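Local structure of hypothetical protein AGR_L_1239 (Agrobacterium tumefaciens str. C58, 1VQS) at residues B[21-27]-B[60-64]; B[33-38]-B[91-95]. The protein is of unknown function but belongs to the NIPSNAP family, with a ferredoxin-like alpha+beta fold of the dimeric alpha-beta barrel clan. The contacts are given in a common frame with arbitrary orientation. Numbering follows the deposited sequence.

Interaction 1: B[21-27]-B[60-64]; sequences RLKNGAI and INEIV
Strand 14-22 ends at Leu22, and residues 62-64 open the antiparallel neighbour, strand 62-69. Arg21 faces Glu62 as a non-hydrogen-bonded pair, CA to CA 4.7 Å; next, Leu22 N donates to Asn61 O at 2.8 Å and nearly straight. The chain then folds through a type II turn, Lys23 to Ala26, closed by Ala26 N to Lys23 O at 3.0 Å, and enters helix 27-46 at Ile27. This strand-to-helix connection belongs to the first beta-alpha-beta unit of the ferredoxin-like fold, between whose strands (14-22 and 48-55) strand 62-69 lies. Gly25 holds the left-handed third position (phi 86°, psi 3°), where lack of a side chain is an advantage; Asn61, also left-handed (64°, 30°), tolerates such angles well. With chi1 m, the Asn61 amide reaches into the turn: ND2 donates to Asn24 OD1 at 2.9 Å, while OD1 accepts hydrogen bonds from Gly25 N at 3.0 Å and from a water at 2.7 Å, which accepts one from Ile27 N at 3.0 Å. Apolar groups flank this network: Ile27 CD1 lies 3.6 Å from Asn61 CA, and Leu22 CD1 3.9 Å from Ile63 CG1, beside Tyr30. Arg21 and Glu62 find charged partners outside the segments, Glu100 and Lys105 of the third subunit respectively. One carboxamide, donor and acceptor at once, thus satisfies polar groups of the turn and fastens it to the adjacent strand.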
loop_
_atom_site.group_PDB
_atom_site.type_symbol
_atom_site.label_atom_id
_atom_site.label_comp_id
_atom_site.label_asym_id
_atom_site.label_seq_id
_atom_site.Cartn_x
_atom_site.Cartn_y
_atom_site.Cartn_z
ATOM N N ARG B 21 10.294 7.942 6.062
ATOM C CA ARG B 21 10.238 6.911 7.072
ATOM C C ARG B 21 11.649 6.586 7.496
ATOM O O ARG B 21 12.462 6.181 6.673
ATOM C CB ARG B 21 9.554 5.638 6.570
ATOM C CG ARG B 21 9.349 4.603 7.676
ATOM C CD ARG B 21 8.901 3.282 7.099
ATOM N NE ARG B 21 10.033 2.462 6.683
ATOM C CZ ARG B 21 9.976 1.569 5.709
ATOM N NH1 ARG B 21 8.868 1.404 5.021
ATOM N NH2 ARG B 21 11.026 0.828 5.445
ATOM N N LEU B 22 11.963 6.798 8.772
ATOM C CA LEU B 22 13.279 6.500 9.278
ATOM C C LEU B 22 13.440 5.065 9.759
ATOM O O LEU B 22 12.481 4.368 10.074
ATOM C CB LEU B 22 13.661 7.427 10.455
ATOM C CG LEU B 22 13.460 8.928 10.249
ATOM C CD1 LEU B 22 14.104 9.705 11.407
ATOM C CD2 LEU B 22 14.046 9.394 8.943
ATOM N N LYS B 23 14.706 4.661 9.847
ATOM C CA LYS B 23 15.100 3.489 10.609
ATOM C C LYS B 23 14.429 3.537 11.996
ATOM O O LYS B 23 14.385 4.586 12.647
ATOM C CB LYS B 23 16.633 3.525 10.787
ATOM C CG LYS B 23 17.218 2.735 11.968
ATOM C CD LYS B 23 17.158 1.247 11.673
ATOM C CE LYS B 23 17.648 0.370 12.822
ATOM N NZ LYS B 23 16.766 0.394 14.042
ATOM N N ASN B 24 13.888 2.394 12.427
ATOM C CA ASN B 24 13.185 2.370 13.690
ATOM C C ASN B 24 14.070 2.871 14.833
ATOM O O ASN B 24 15.179 2.373 15.042
ATOM C CB ASN B 24 12.670 0.984 14.015
ATOM C CG ASN B 24 11.886 0.962 15.300
ATOM O OD1 ASN B 24 10.772 1.511 15.363
ATOM N ND2 ASN B 24 12.463 0.342 16.339
ATOM N N GLY B 25 13.529 3.853 15.546
ATOM C CA GLY B 25 14.141 4.464 16.708
ATOM C C GLY B 25 15.097 5.597 16.410
ATOM O O GLY B 25 15.724 6.131 17.323
ATOM N N ALA B 26 15.232 5.960 15.136
ATOM C CA ALA B 26 16.209 6.966 14.725
ATOM C C ALA B 26 15.780 8.424 14.861
ATOM O O ALA B 26 16.594 9.309 14.615
ATOM C CB ALA B 26 16.616 6.710 13.300
ATOM N N ILE B 27 14.523 8.702 15.209
ATOM C CA ILE B 27 14.068 10.105 15.256
ATOM C C ILE B 27 14.956 11.007 16.126
ATOM O O ILE B 27 15.404 12.051 15.660
ATOM C CB ILE B 27 12.581 10.240 15.625
ATOM C CG1 ILE B 27 11.686 9.887 14.427
ATOM C CG2 ILE B 27 12.233 11.706 16.011
ATOM C CD1 ILE B 27 10.189 9.891 14.754
ATOM N N ILE B 60 4.835 5.596 12.642
ATOM C CA ILE B 60 5.902 5.832 13.590
ATOM C C ILE B 60 7.215 5.980 12.806
ATOM O O ILE B 60 7.343 5.519 11.663
ATOM C CB ILE B 60 5.938 4.668 14.653
ATOM C CG1 ILE B 60 4.677 4.732 15.516
ATOM C CG2 ILE B 60 7.183 4.673 15.556
ATOM C CD1 ILE B 60 4.492 3.526 16.374
ATOM N N ASN B 61 8.183 6.658 13.419
ATOM C CA ASN B 61 9.480 6.940 12.799
ATOM C C ASN B 61 9.365 7.845 11.580
ATOM O O ASN B 61 10.174 7.745 10.661
ATOM C CB ASN B 61 10.199 5.647 12.403
ATOM C CG ASN B 61 10.387 4.700 13.567
ATOM O OD1 ASN B 61 10.978 5.055 14.583
ATOM N ND2 ASN B 61 9.873 3.480 13.435
ATOM N N GLU B 62 8.368 8.720 11.549
ATOM C CA GLU B 62 8.151 9.562 10.378
ATOM C C GLU B 62 8.585 11.004 10.602
ATOM O O GLU B 62 8.343 11.600 11.657
ATOM C CB GLU B 62 6.686 9.526 9.955
ATOM C CG GLU B 62 6.396 10.219 8.627
ATOM C CD GLU B 62 4.948 10.099 8.203
ATOM O OE1 GLU B 62 4.127 10.913 8.701
ATOM O OE2 GLU B 62 4.676 9.202 7.394
ATOM N N ILE B 63 9.211 11.558 9.570
ATOM C CA ILE B 63 9.543 12.986 9.451
ATOM C C ILE B 63 8.712 13.592 8.316
ATOM O O ILE B 63 8.624 12.991 7.249
ATOM C CB ILE B 63 11.042 13.184 9.168
ATOM C CG1 ILE B 63 11.887 12.688 10.350
ATOM C CG2 ILE B 63 11.372 14.666 8.875
ATOM C CD1 ILE B 63 11.732 13.446 11.632
ATOM N N VAL B 64 8.114 14.763 8.532
ATOM C CA VAL B 64 7.488 15.522 7.454
ATOM C C VAL B 64 8.023 16.925 7.489
ATOM O O VAL B 64 8.004 17.563 8.536
ATOM C CB VAL B 64 5.996 15.581 7.617
ATOM C CG1 VAL B 64 5.366 16.598 6.631
ATOM C CG2 VAL B 64 5.373 14.218 7.398
HETATM O O HOH W 1 12.324 6.925 16.070
#

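Interaction 2: B[33-38]-B[91-95]; sequences VVEDEG and FLPKI
Residues 33-38 belong to helix 27-46, the first helix of the ferredoxin-like fold, with a pi-type turn at 34-38; opposite them, 91-94 are coiled like a helix but lack its regular hydrogen-bond pattern. The CA atoms of Val33 and Lys94 lie 7.2 Å apart, those of Gly38 and Phe91 6.3 Å. Within the helix, Glu37 N donates to Val33 O (2.9 Å) and Gly38 N to Val34 O (3.0 Å); in the other segment Lys94 N bonds to Phe91 O (2.8 Å) and Ile95 N to Leu92 O (3.0 Å). A salt bridge links the segments, Lys94 NZ to Glu37 OE1 at 2.9 Å. A water closes it into a ring, donating to Glu37 OE2 at 2.8 Å and accepting from Lys94 NZ at 2.9 Å; long, flexible charged side chains suit this exposed border. Beneath, Phe91 (chi1 t, chi2 75°) lays its ring on the helix, Gly38 CA sitting 3.6 Å from the ring centroid in a CH-pi contact; a CB there would strike the ring, so glycine permits the approach. Val33 CG1 and Val34 CG2 meet Ile95 CG2 at 3.7 and 4.0 Å, and Val34 CG2 is 4.0 Å from Phe91 CZ. Plain structural packing thus sets the connection between helix 86-89 and strand 99-109 against helix 27-46, with Trp88 beside Phe91, Tyr30 beside Ile95, and Phe112 of the third subunit against Val34.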
loop_
_atom_site.group_PDB
_atom_site.type_symbol
_atom_site.label_atom_id
_atom_site.label_comp_id
_atom_site.label_asym_id
_atom_site.label_seq_id
_atom_site.Cartn_x
_atom_site.Cartn_y
_atom_site.Cartn_z
ATOM N N VAL B 33 21.133 15.792 14.776
ATOM C CA VAL B 33 22.151 16.138 13.791
ATOM C C VAL B 33 21.607 17.132 12.750
ATOM O O VAL B 33 22.326 18.014 12.295
ATOM C CB VAL B 33 22.779 14.872 13.158
ATOM C CG1 VAL B 33 21.858 14.254 12.135
ATOM C CG2 VAL B 33 24.134 15.193 12.531
ATOM N N VAL B 34 20.338 17.037 12.399
ATOM C CA VAL B 34 19.739 18.062 11.533
ATOM C C VAL B 34 19.786 19.440 12.203
ATOM O O VAL B 34 20.254 20.426 11.605
ATOM C CB VAL B 34 18.295 17.704 11.088
ATOM C CG1 VAL B 34 17.665 18.883 10.333
ATOM C CG2 VAL B 34 18.302 16.467 10.178
ATOM N N GLU B 35 19.356 19.518 13.462
ATOM C CA GLU B 35 19.447 20.787 14.169
ATOM C C GLU B 35 20.871 21.336 14.184
ATOM O O GLU B 35 21.097 22.507 13.869
ATOM C CB GLU B 35 18.953 20.677 15.612
ATOM C CG GLU B 35 19.102 21.994 16.355
ATOM C CD GLU B 35 18.329 22.081 17.623
ATOM O OE1 GLU B 35 17.713 21.102 18.021
ATOM O OE2 GLU B 35 18.338 23.187 18.220
ATOM N N ASP B 36 21.825 20.505 14.590
ATOM C CA ASP B 36 23.148 20.993 14.922
ATOM C C ASP B 36 23.991 21.238 13.683
ATOM O O ASP B 36 24.850 22.140 13.676
ATOM C CB ASP B 36 23.852 19.993 15.827
ATOM C CG ASP B 36 23.294 19.965 17.230
ATOM O OD1 ASP B 36 22.467 20.835 17.596
ATOM O OD2 ASP B 36 23.711 19.058 17.982
ATOM N N GLU B 37 23.761 20.470 12.623
ATOM C CA GLU B 37 24.698 20.431 11.495
ATOM C C GLU B 37 24.086 20.606 10.117
ATOM O O GLU B 37 24.828 20.861 9.182
ATOM C CB GLU B 37 25.508 19.113 11.539
ATOM C CG GLU B 37 26.210 18.872 12.890
ATOM C CD GLU B 37 27.107 17.623 12.933
ATOM O OE1 GLU B 37 27.944 17.464 12.028
ATOM O OE2 GLU B 37 26.986 16.811 13.888
ATOM N N GLY B 38 22.758 20.470 9.970
ATOM C CA GLY B 38 22.148 20.468 8.642
ATOM C C GLY B 38 21.145 21.550 8.271
ATOM O O GLY B 38 21.117 22.026 7.139
ATOM N N PHE B 91 27.248 16.815 4.883
ATOM C CA PHE B 91 26.237 16.581 5.911
ATOM C C PHE B 91 25.390 15.345 5.641
ATOM O O PHE B 91 25.095 14.565 6.571
ATOM C CB PHE B 91 25.281 17.803 6.051
ATOM C CG PHE B 91 24.076 17.495 6.896
ATOM C CD1 PHE B 91 24.211 17.401 8.278
ATOM C CD2 PHE B 91 22.847 17.212 6.323
ATOM C CE1 PHE B 91 23.114 17.033 9.071
ATOM C CE2 PHE B 91 21.758 16.866 7.122
ATOM C CZ PHE B 91 21.916 16.766 8.494
ATOM N N LEU B 92 24.990 15.151 4.387
ATOM C CA LEU B 92 24.092 14.052 4.024
ATOM C C LEU B 92 24.431 12.656 4.601
ATOM O O LEU B 92 23.501 11.929 4.964
ATOM C CB LEU B 92 23.885 13.965 2.510
ATOM C CG LEU B 92 22.977 15.019 1.860
ATOM C CD1 LEU B 92 23.012 14.841 0.343
ATOM C CD2 LEU B 92 21.558 14.916 2.393
ATOM N N PRO B 93 25.718 12.264 4.664
ATOM C CA PRO B 93 26.003 10.932 5.224
ATOM C C PRO B 93 25.460 10.738 6.629
ATOM O O PRO B 93 25.257 9.591 7.060
ATOM C CB PRO B 93 27.540 10.867 5.232
ATOM C CG PRO B 93 27.936 11.787 4.105
ATOM C CD PRO B 93 26.946 12.920 4.168
ATOM N N LYS B 94 25.233 11.832 7.348
ATOM C CA LYS B 94 24.780 11.756 8.737
ATOM C C LYS B 94 23.278 11.454 8.855
ATOM O O LYS B 94 22.804 11.099 9.951
ATOM C CB LYS B 94 25.095 13.057 9.479
ATOM C CG LYS B 94 26.554 13.477 9.391
ATOM C CD LYS B 94 26.744 14.872 9.908
ATOM C CE LYS B 94 28.147 15.349 9.636
ATOM N NZ LYS B 94 28.999 15.076 10.799
ATOM N N ILE B 95 22.532 11.625 7.757
ATOM C CA ILE B 95 21.138 11.235 7.764
ATOM C C ILE B 95 20.734 10.231 6.693
ATOM O O ILE B 95 19.672 9.641 6.774
ATOM C CB ILE B 95 20.177 12.448 7.673
ATOM C CG1 ILE B 95 20.361 13.256 6.374
ATOM C CG2 ILE B 95 20.360 13.320 8.883
ATOM C CD1 ILE B 95 19.262 14.256 6.122
HETATM O O HOH W 2 28.299 14.424 13.495
#

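From the N terminus, strand 14-22 leads through the turn of 21-27 into helix 27-46, which soon supplies residues 33-38. The chain then runs along strand 48-55 and returns at 60-64, where interaction 1 closes a loop of 32 residues around the helix and that strand. Helices 72-84 and 86-89 follow before 91-95 reaches back to the helix, closing the 52-residue loop of interaction 2. The segments alternate, so the two loops cross. Interaction 1 ties the end of strand 14-22 and the start of the helix to the beginning of strand 62-69, interaction 2 the helix's middle to the approach to strand 99-109. Their centres lie 15 Å apart, and both touch the third subunit.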